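Uncharacterized protein (Bifidobacterium adolescentis ATCC 15703, PDB 3CPG) probably binds pyridoxal 5'-phosphate and takes part in keeping the supply of this cofactor in balance. Local coordinates at residues Val50-Ala55 / Ala70-Ile75; Gly98-Val103 / Ala112-Phe117; Val161-Glu166 / Asp194-Gln199. One frame throughout, in Å; residues are numbered along the deposited sequence.

Contact 1 of 3, residues Val50-Ala55 / Ala70-Ile75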
loop_
_atom_site.group_PDB
_atom_site.type_symbol
_atom_site.label_atom_id
_atom_site.label_comp_id
_atom_site.label_asym_id
_atom_site.label_seq_id
_atom_site.Cartn_x
_atom_site.Cartn_y
_atom_site.Cartn_z
ATOM N N VAL A 50 6.898 -11.426 -1.489
ATOM C CA VAL A 50 6.726 -9.985 -1.654
ATOM C C VAL A 50 5.750 -9.658 -2.776
ATOM O O VAL A 50 5.877 -10.182 -3.880
ATOM C CB VAL A 50 8.074 -9.304 -1.989
ATOM C CG1 VAL A 50 7.890 -7.794 -2.091
ATOM C CG2 VAL A 50 9.110 -9.652 -0.933
ATOM N N ARG A 51 4.777 -8.798 -2.491
ATOM C CA ARG A 51 3.814 -8.399 -3.507
ATOM C C ARG A 51 4.154 -7.006 -4.007
ATOM O O ARG A 51 4.613 -6.148 -3.244
ATOM C CB ARG A 51 2.382 -8.412 -2.959
ATOM C CG ARG A 51 1.789 -9.801 -2.800
ATOM C CD ARG A 51 0.275 -9.747 -2.653
ATOM N NE ARG A 51 -0.137 -9.121 -1.402
ATOM C CZ ARG A 51 -1.392 -8.804 -1.101
ATOM N NH1 ARG A 51 -2.369 -9.052 -1.966
ATOM N NH2 ARG A 51 -1.674 -8.246 0.069
ATOM N N LEU A 52 3.938 -6.790 -5.299
ATOM C CA LEU A 52 4.217 -5.504 -5.912
ATOM C C LEU A 52 2.971 -4.636 -5.983
ATOM O O LEU A 52 1.947 -5.049 -6.535
ATOM C CB LEU A 52 4.767 -5.701 -7.327
ATOM C CG LEU A 52 4.837 -4.467 -8.235
ATOM C CD1 LEU A 52 5.789 -3.416 -7.658
ATOM C CD2 LEU A 52 5.299 -4.905 -9.620
ATOM N N LEU A 53 3.063 -3.442 -5.406
ATOM C CA LEU A 53 1.974 -2.478 -5.456
ATOM C C LEU A 53 2.484 -1.363 -6.345
ATOM O O LEU A 53 3.544 -0.789 -6.084
ATOM C CB LEU A 53 1.648 -1.906 -4.067
ATOM C CG LEU A 53 0.661 -0.719 -4.001
ATOM C CD1 LEU A 53 0.157 -0.574 -2.590
ATOM C CD2 LEU A 53 1.316 0.585 -4.412
ATOM N N ALA A 54 1.755 -1.063 -7.411
ATOM C CA ALA A 54 2.179 0.010 -8.288
ATOM C C ALA A 54 1.603 1.309 -7.736
ATOM O O ALA A 54 0.402 1.401 -7.498
ATOM C CB ALA A 54 1.673 -0.234 -9.709
ATOM N N ALA A 55 2.470 2.289 -7.495
ATOM C CA ALA A 55 2.040 3.593 -6.997
ATOM C C ALA A 55 1.606 4.305 -8.267
ATOM O O ALA A 55 2.441 4.677 -9.090
ATOM C CB ALA A 55 3.209 4.324 -6.340
ATOM N N ALA A 70 0.719 -6.037 -17.570
ATOM C CA ALA A 70 2.097 -6.520 -17.555
ATOM C C ALA A 70 2.425 -7.387 -16.346
ATOM O O ALA A 70 3.522 -7.940 -16.259
ATOM C CB ALA A 70 3.064 -5.349 -17.624
ATOM N N GLY A 71 1.489 -7.495 -15.405
ATOM C CA GLY A 71 1.734 -8.326 -14.240
ATOM C C GLY A 71 1.389 -7.742 -12.882
ATOM O O GLY A 71 1.394 -8.468 -11.882
ATOM N N VAL A 72 1.101 -6.444 -12.827
ATOM C CA VAL A 72 0.756 -5.808 -11.556
ATOM C C VAL A 72 -0.604 -6.295 -11.067
ATOM O O VAL A 72 -1.562 -6.346 -11.834
ATOM C CB VAL A 72 0.727 -4.275 -11.692
ATOM C CG1 VAL A 72 0.128 -3.656 -10.439
ATOM C CG2 VAL A 72 2.142 -3.755 -11.913
ATOM N N ARG A 73 -0.686 -6.650 -9.787
ATOM C CA ARG A 73 -1.931 -7.147 -9.216
ATOM C C ARG A 73 -2.357 -6.385 -7.964
ATOM O O ARG A 73 -3.127 -6.887 -7.153
ATOM C CB ARG A 73 -1.795 -8.637 -8.901
ATOM C CG ARG A 73 -1.599 -9.497 -10.141
ATOM C CD ARG A 73 -2.881 -9.563 -10.972
ATOM N NE ARG A 73 -2.719 -10.364 -12.186
ATOM C CZ ARG A 73 -2.249 -9.892 -13.336
ATOM N NH1 ARG A 73 -1.894 -8.618 -13.436
ATOM N NH2 ARG A 73 -2.135 -10.692 -14.388
HETATM N N MSE A 74 -1.837 -5.174 -7.813
HETATM C CA MSE A 74 -2.193 -4.327 -6.687
HETATM C C MSE A 74 -1.799 -2.893 -7.009
HETATM O O MSE A 74 -0.719 -2.650 -7.540
HETATM C CB MSE A 74 -1.480 -4.799 -5.419
HETATM C CG MSE A 74 -1.742 -3.894 -4.211
HETATM SE SE MSE A 74 -1.359 -4.671 -2.451
HETATM C CE MSE A 74 0.038 -5.787 -2.966
ATOM N N ILE A 75 -2.679 -1.939 -6.719
ATOM C CA ILE A 75 -2.351 -0.545 -6.984
ATOM C C ILE A 75 -2.657 0.315 -5.772
ATOM O O ILE A 75 -3.476 -0.047 -4.927
ATOM C CB ILE A 75 -3.133 0.039 -8.194
ATOM C CG1 ILE A 75 -4.626 0.112 -7.872
ATOM C CG2 ILE A 75 -2.873 -0.804 -9.444
ATOM C CD1 ILE A 75 -5.460 0.754 -8.969
HETATM O O HOH W 1 -2.419 -8.948 -5.334
HETATM O O HOH W 2 1.239 -7.154 -8.008
#
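Met74, a selenomethionine, lays its terminal methyl over the side chain of Arg51. CE touches Arg51 CB at 3.5 Å and sits 3.7 Å above one face of the guanidinium plane, displaced toward the rim, the two side chains crossing at about a right angle. Further back along the same chain, Met74 CG rests against Leu53 CB at 3.9 Å. That contact follows from chi1 of 176°, which sets CG anti to the backbone N, while a bend at chi3 (31°) turns CE toward the arginine. On the other side of the strand, Ala54 CB meets Val72 CG1 at 3.8 Å, and Leu52 CD2 comes up to Val72 CG2.

The backbones join where strand 51-55 begins to pair in parallel with strand 75-77: Ala54 N donates to Met74 O at 2.9 Å, with 166° at the hydrogen. Met74 O also receives a CA-H...O contact from Leu53 CA. One step earlier, with Arg73 still in loop, a water bridges the backbones, donating to Leu52 O at 2.7 Å and accepting from Arg73 N. Strand 75-77 is the second strand of a beta-alpha-beta crossover through helix 61-69, whose end is closed by a Schellman motif with Gly71 at positive phi.

Arg51 NH2 has a salt bridge to Glu241, which presumably holds the guanidinium while the methyl lies on it. Between 50-55 and 70-75 one direct backbone bond combines with a water bridge and apolar contacts; the ladder goes on with Ala54 and Gly76. The arginine contributes its carbon chain and flat face to Met74, its charge met by Glu241.

Contact 2 of 3, residues Gly98-Val103 / Ala112-Phe117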
loop_
_atom_site.group_PDB
_atom_site.type_symbol
_atom_site.label_atom_id
_atom_site.label_comp_id
_atom_site.label_asym_id
_atom_site.label_seq_id
_atom_site.Cartn_x
_atom_site.Cartn_y
_atom_site.Cartn_z
ATOM N N GLY A 98 -10.991 -9.623 -16.367
ATOM C CA GLY A 98 -11.220 -10.726 -15.443
ATOM C C GLY A 98 -10.764 -10.514 -14.011
ATOM O O GLY A 98 -10.531 -11.485 -13.284
ATOM N N PHE A 99 -10.646 -9.254 -13.601
ATOM C CA PHE A 99 -10.215 -8.922 -12.243
ATOM C C PHE A 99 -11.247 -8.087 -11.504
ATOM O O PHE A 99 -11.961 -7.291 -12.111
ATOM C CB PHE A 99 -8.930 -8.084 -12.258
ATOM C CG PHE A 99 -7.766 -8.741 -12.929
ATOM C CD1 PHE A 99 -7.185 -9.882 -12.390
ATOM C CD2 PHE A 99 -7.226 -8.196 -14.093
ATOM C CE1 PHE A 99 -6.082 -10.472 -12.998
ATOM C CE2 PHE A 99 -6.123 -8.777 -14.708
ATOM C CZ PHE A 99 -5.549 -9.916 -14.161
ATOM N N SER A 100 -11.318 -8.267 -10.190
ATOM C CA SER A 100 -12.201 -7.447 -9.374
ATOM C C SER A 100 -11.214 -6.411 -8.837
ATOM O O SER A 100 -10.040 -6.722 -8.643
ATOM C CB SER A 100 -12.838 -8.261 -8.239
ATOM O OG SER A 100 -11.872 -8.837 -7.383
ATOM N N LEU A 101 -11.666 -5.181 -8.627
ATOM C CA LEU A 101 -10.775 -4.124 -8.150
ATOM C C LEU A 101 -11.313 -3.431 -6.909
ATOM O O LEU A 101 -12.424 -2.922 -6.921
ATOM C CB LEU A 101 -10.577 -3.079 -9.248
ATOM C CG LEU A 101 -9.751 -1.835 -8.892
ATOM C CD1 LEU A 101 -8.284 -2.216 -8.716
ATOM C CD2 LEU A 101 -9.891 -0.798 -10.002
ATOM N N GLY A 102 -10.505 -3.395 -5.855
ATOM C CA GLY A 102 -10.930 -2.756 -4.623
ATOM C C GLY A 102 -12.296 -3.254 -4.198
ATOM O O GLY A 102 -12.574 -4.449 -4.267
ATOM N N VAL A 103 -13.156 -2.341 -3.766
ATOM C CA VAL A 103 -14.495 -2.716 -3.341
ATOM C C VAL A 103 -15.567 -2.061 -4.200
ATOM O O VAL A 103 -16.754 -2.345 -4.044
ATOM C CB VAL A 103 -14.735 -2.339 -1.869
ATOM C CG1 VAL A 103 -13.806 -3.140 -0.976
ATOM C CG2 VAL A 103 -14.500 -0.855 -1.669
ATOM N N ALA A 112 -12.877 -14.696 -10.080
ATOM C CA ALA A 112 -11.985 -13.674 -10.613
ATOM C C ALA A 112 -10.938 -13.279 -9.576
ATOM O O ALA A 112 -11.256 -13.110 -8.399
ATOM C CB ALA A 112 -12.788 -12.447 -11.031
ATOM N N GLU A 113 -9.689 -13.144 -10.013
ATOM C CA GLU A 113 -8.624 -12.744 -9.101
ATOM C C GLU A 113 -8.924 -11.328 -8.650
ATOM O O GLU A 113 -9.411 -10.513 -9.433
ATOM C CB GLU A 113 -7.263 -12.772 -9.792
ATOM C CG GLU A 113 -6.119 -12.407 -8.855
ATOM C CD GLU A 113 -4.757 -12.530 -9.502
ATOM O OE1 GLU A 113 -4.670 -13.102 -10.608
ATOM O OE2 GLU A 113 -3.771 -12.061 -8.896
ATOM N N HIS A 114 -8.631 -11.035 -7.390
ATOM C CA HIS A 114 -8.889 -9.709 -6.852
ATOM C C HIS A 114 -7.628 -8.852 -6.837
ATOM O O HIS A 114 -6.552 -9.314 -6.444
ATOM C CB HIS A 114 -9.460 -9.826 -5.431
ATOM C CG HIS A 114 -9.744 -8.507 -4.783
ATOM N ND1 HIS A 114 -8.972 -7.998 -3.759
ATOM C CD2 HIS A 114 -10.709 -7.586 -5.019
ATOM C CE1 HIS A 114 -9.451 -6.823 -3.393
ATOM N NE2 HIS A 114 -10.505 -6.549 -4.141
ATOM N N ILE A 115 -7.767 -7.608 -7.288
ATOM C CA ILE A 115 -6.659 -6.656 -7.306
ATOM C C ILE A 115 -6.929 -5.601 -6.232
ATOM O O ILE A 115 -7.858 -4.801 -6.347
ATOM C CB ILE A 115 -6.526 -5.952 -8.681
ATOM C CG1 ILE A 115 -6.074 -6.958 -9.738
ATOM C CG2 ILE A 115 -5.519 -4.810 -8.598
ATOM C CD1 ILE A 115 -5.908 -6.368 -11.125
ATOM N N PRO A 116 -6.136 -5.605 -5.152
ATOM C CA PRO A 116 -6.360 -4.608 -4.099
ATOM C C PRO A 116 -6.153 -3.187 -4.613
ATOM O O PRO A 116 -5.277 -2.937 -5.439
ATOM C CB PRO A 116 -5.336 -4.994 -3.037
ATOM C CG PRO A 116 -5.251 -6.484 -3.198
ATOM C CD PRO A 116 -5.185 -6.634 -4.705
ATOM N N PHE A 117 -6.976 -2.262 -4.127
ATOM C CA PHE A 117 -6.879 -0.858 -4.519
ATOM C C PHE A 117 -6.680 -0.128 -3.192
ATOM O O PHE A 117 -7.620 0.026 -2.421
ATOM C CB PHE A 117 -8.185 -0.418 -5.204
ATOM C CG PHE A 117 -8.113 0.927 -5.896
ATOM C CD1 PHE A 117 -9.064 1.267 -6.856
ATOM C CD2 PHE A 117 -7.132 1.861 -5.573
ATOM C CE1 PHE A 117 -9.041 2.518 -7.485
ATOM C CE2 PHE A 117 -7.099 3.110 -6.194
ATOM C CZ PHE A 117 -8.056 3.439 -7.151
HETATM O O HOH W 3 -8.812 -13.674 -12.869
HETATM O O HOH W 4 -12.920 -11.337 -7.195
#
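Phe99 lies across Ile115 and beside Glu113. Its CB starts 3.7 Å from Ile115 CD1, and with chi1 at -59° CG stands beside the backbone N, bringing CG to 3.5 Å from the same methyl. CD2 also borders that methyl, which lies over one ring face, offset toward the rim, as a CH-pi contact. At the ring edge, CD1 meets Glu113 O, which lies in the ring plane, and Glu113 CB; next along, CE1 approaches Glu113 OE1 at 3.8 Å. The two side chains run side by side, their planes 81° apart, and beyond them the ring packs on Arg73. An alanine in place of Phe99 would probably leave Ile115 CD1 without its aromatic face and open a gap beside the Glu113 side chain.

The reverse face of the sheet, marked by Ser100 and His114, is polar. Chi1 of 179° puts His114 CG anti to the backbone N, and the ring reaches past Ser100 to Gly102. Its NE2 donates to Gly102 O at 3.0 Å, the acceptor almost in the ring plane; since a carbonyl can only accept, NE2 carries the proton. Ser100 OG lies near the same ring plane, 2.9 Å from His114 CD2, and a water links OG to Ala112 O.

Between the faces the parallel strands are laced by Ser100 N to Glu113 O, Ile115 N to Ser100 O at 2.8 Å, and Gly102 N to Ile115 O. Gly102 has positive phi, and a CB there would clash with Phe117 CB. Chemically the strand pair is two-sided: hydrocarbon and ring packing against helices 61-69 and 80-96, with a histidine bond and bridging water on the opposite face.

Contact 3 of 3, residues Val161-Glu166 / Asp194-Gln199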
loop_
_atom_site.group_PDB
_atom_site.type_symbol
_atom_site.label_atom_id
_atom_site.label_comp_id
_atom_site.label_asym_id
_atom_site.label_seq_id
_atom_site.Cartn_x
_atom_site.Cartn_y
_atom_site.Cartn_z
ATOM N N VAL A 161 -13.289 -1.729 6.379
ATOM C CA VAL A 161 -12.209 -1.352 5.477
ATOM C C VAL A 161 -10.886 -1.766 6.103
ATOM O O VAL A 161 -10.722 -1.716 7.323
ATOM C CB VAL A 161 -12.212 0.183 5.197
ATOM C CG1 VAL A 161 -11.943 0.962 6.483
ATOM C CG2 VAL A 161 -11.183 0.519 4.127
ATOM N N GLY A 162 -9.948 -2.202 5.272
ATOM C CA GLY A 162 -8.655 -2.601 5.790
ATOM C C GLY A 162 -7.811 -1.377 6.078
ATOM O O GLY A 162 -7.987 -0.335 5.450
ATOM N N VAL A 163 -6.909 -1.486 7.046
ATOM C CA VAL A 163 -6.030 -0.369 7.369
ATOM C C VAL A 163 -4.651 -0.867 7.752
ATOM O O VAL A 163 -4.503 -1.970 8.281
ATOM C CB VAL A 163 -6.552 0.482 8.566
ATOM C CG1 VAL A 163 -7.901 1.096 8.238
ATOM C CG2 VAL A 163 -6.637 -0.377 9.820
ATOM N N LEU A 164 -3.642 -0.061 7.449
ATOM C CA LEU A 164 -2.278 -0.369 7.844
ATOM C C LEU A 164 -1.903 0.797 8.742
ATOM O O LEU A 164 -2.275 1.939 8.465
ATOM C CB LEU A 164 -1.315 -0.414 6.649
ATOM C CG LEU A 164 -1.543 -1.443 5.538
ATOM C CD1 LEU A 164 -0.293 -1.519 4.661
ATOM C CD2 LEU A 164 -1.840 -2.814 6.134
ATOM N N LEU A 165 -1.208 0.513 9.835
ATOM C CA LEU A 165 -0.770 1.571 10.732
ATOM C C LEU A 165 0.520 2.114 10.140
ATOM O O LEU A 165 1.504 1.384 9.980
ATOM C CB LEU A 165 -0.514 1.024 12.141
ATOM C CG LEU A 165 0.208 1.967 13.113
ATOM C CD1 LEU A 165 -0.577 3.270 13.275
ATOM C CD2 LEU A 165 0.377 1.265 14.454
ATOM N N GLU A 166 0.499 3.394 9.790
ATOM C CA GLU A 166 1.649 4.060 9.198
ATOM C C GLU A 166 2.551 4.549 10.316
ATOM O O GLU A 166 2.124 5.339 11.156
ATOM C CB GLU A 166 1.176 5.249 8.364
ATOM C CG GLU A 166 2.273 6.008 7.648
ATOM C CD GLU A 166 1.740 7.263 6.989
ATOM O OE1 GLU A 166 1.362 8.204 7.717
ATOM O OE2 GLU A 166 1.688 7.302 5.747
ATOM N N ASP A 194 -14.561 -1.078 15.476
ATOM C CA ASP A 194 -15.403 -1.799 14.527
ATOM C C ASP A 194 -15.268 -1.138 13.157
ATOM O O ASP A 194 -14.835 0.009 13.056
ATOM C CB ASP A 194 -16.876 -1.754 14.953
ATOM C CG ASP A 194 -17.131 -2.457 16.272
ATOM O OD1 ASP A 194 -16.646 -3.593 16.450
ATOM O OD2 ASP A 194 -17.832 -1.875 17.128
ATOM N N GLY A 195 -15.632 -1.860 12.103
ATOM C CA GLY A 195 -15.552 -1.291 10.769
ATOM C C GLY A 195 -14.167 -1.250 10.150
ATOM O O GLY A 195 -14.018 -0.839 8.999
ATOM N N ILE A 196 -13.147 -1.650 10.902
ATOM C CA ILE A 196 -11.795 -1.663 10.358
ATOM C C ILE A 196 -11.061 -2.955 10.683
ATOM O O ILE A 196 -11.316 -3.604 11.703
ATOM C CB ILE A 196 -10.939 -0.464 10.856
ATOM C CG1 ILE A 196 -10.889 -0.436 12.380
ATOM C CG2 ILE A 196 -11.495 0.844 10.305
ATOM C CD1 ILE A 196 -10.084 0.728 12.933
ATOM N N GLU A 197 -10.162 -3.335 9.784
ATOM C CA GLU A 197 -9.361 -4.534 9.963
ATOM C C GLU A 197 -7.886 -4.161 9.841
ATOM O O GLU A 197 -7.420 -3.779 8.768
ATOM C CB GLU A 197 -9.712 -5.584 8.905
ATOM C CG GLU A 197 -8.969 -6.898 9.086
ATOM C CD GLU A 197 -9.333 -7.937 8.042
ATOM O OE1 GLU A 197 -8.866 -7.824 6.889
ATOM O OE2 GLU A 197 -10.095 -8.869 8.377
ATOM N N LEU A 198 -7.156 -4.264 10.944
ATOM C CA LEU A 198 -5.730 -3.949 10.938
ATOM C C LEU A 198 -5.012 -5.067 10.184
ATOM O O LEU A 198 -4.953 -6.203 10.658
ATOM C CB LEU A 198 -5.211 -3.866 12.371
ATOM C CG LEU A 198 -3.715 -3.629 12.547
ATOM C CD1 LEU A 198 -3.313 -2.305 11.910
ATOM C CD2 LEU A 198 -3.385 -3.645 14.030
ATOM N N GLN A 199 -4.456 -4.744 9.022
ATOM C CA GLN A 199 -3.796 -5.760 8.202
ATOM C C GLN A 199 -2.273 -5.709 8.178
ATOM O O GLN A 199 -1.635 -6.495 7.468
ATOM C CB GLN A 199 -4.341 -5.674 6.775
ATOM C CG GLN A 199 -5.861 -5.695 6.736
ATOM C CD GLN A 199 -6.427 -5.424 5.357
ATOM O OE1 GLN A 199 -5.915 -4.583 4.618
ATOM N NE2 GLN A 199 -7.506 -6.120 5.014
#
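Glu197 O is gripped from strand 161-166 by two groups: Val163 N, whose hydrogen bond measures 2.9 Å, and Gly162 CA, whose C-H reaches it at 3.4 Å. Val161 O is held in the same way, by Glu197 N and by Ile196 CA at 3.2 Å. At the ends of the ladder Val161 N donates to Gly195 O and Gln199 N to Val163 O, the latter with 174° at its hydrogen.

The two parallel strands are joined through helix 183-191 in a beta-alpha-beta unit of the TIM barrel, their short axes inclined by 40°. On the helix side, Val161 CG1 meets Ile196 CG2 at 3.8 Å, and Leu198 CD1 reaches toward Leu165.

The opposite face carries the Gln199 amide over Gly162. Its CD lies 3.6 Å from Gly162 CA, where any CB would collide with Gln199 OE1. Gln199 NE2 donates to the anti lone pair of Glu197 OE1 at 2.9 Å, almost in the amide plane, and Gln199 OE1 is hydrogen-bonded to Thr137 OG1, which ties both ends of the amide and should fix its rotation. Beyond it, Leu164 CD2 packs against Gln199 CB.

In the fold
All three contacts are parts of one curled parallel sheet, the TIM barrel of the alanine racemase N-terminal family. Contacts 1 and 2 adjoin, with centres about 12 Å apart: Ile75 N lies 3.1 Å from Pro116 O, a probable hydrogen bond, and Arg73 CZ packs 3.4 Å from Phe99 CZ. Contact 3 is across the chain's centre from contact 1, their centres about 20 Å apart, and does not touch either of the others. Lys57, the predicted attachment point for pyridoxal phosphate, which is not attached in this structure, lies nearer the first two, though without touching these side chains: its side chain is about 9 Å from that of Leu53 and about 10 Å from that of Phe117.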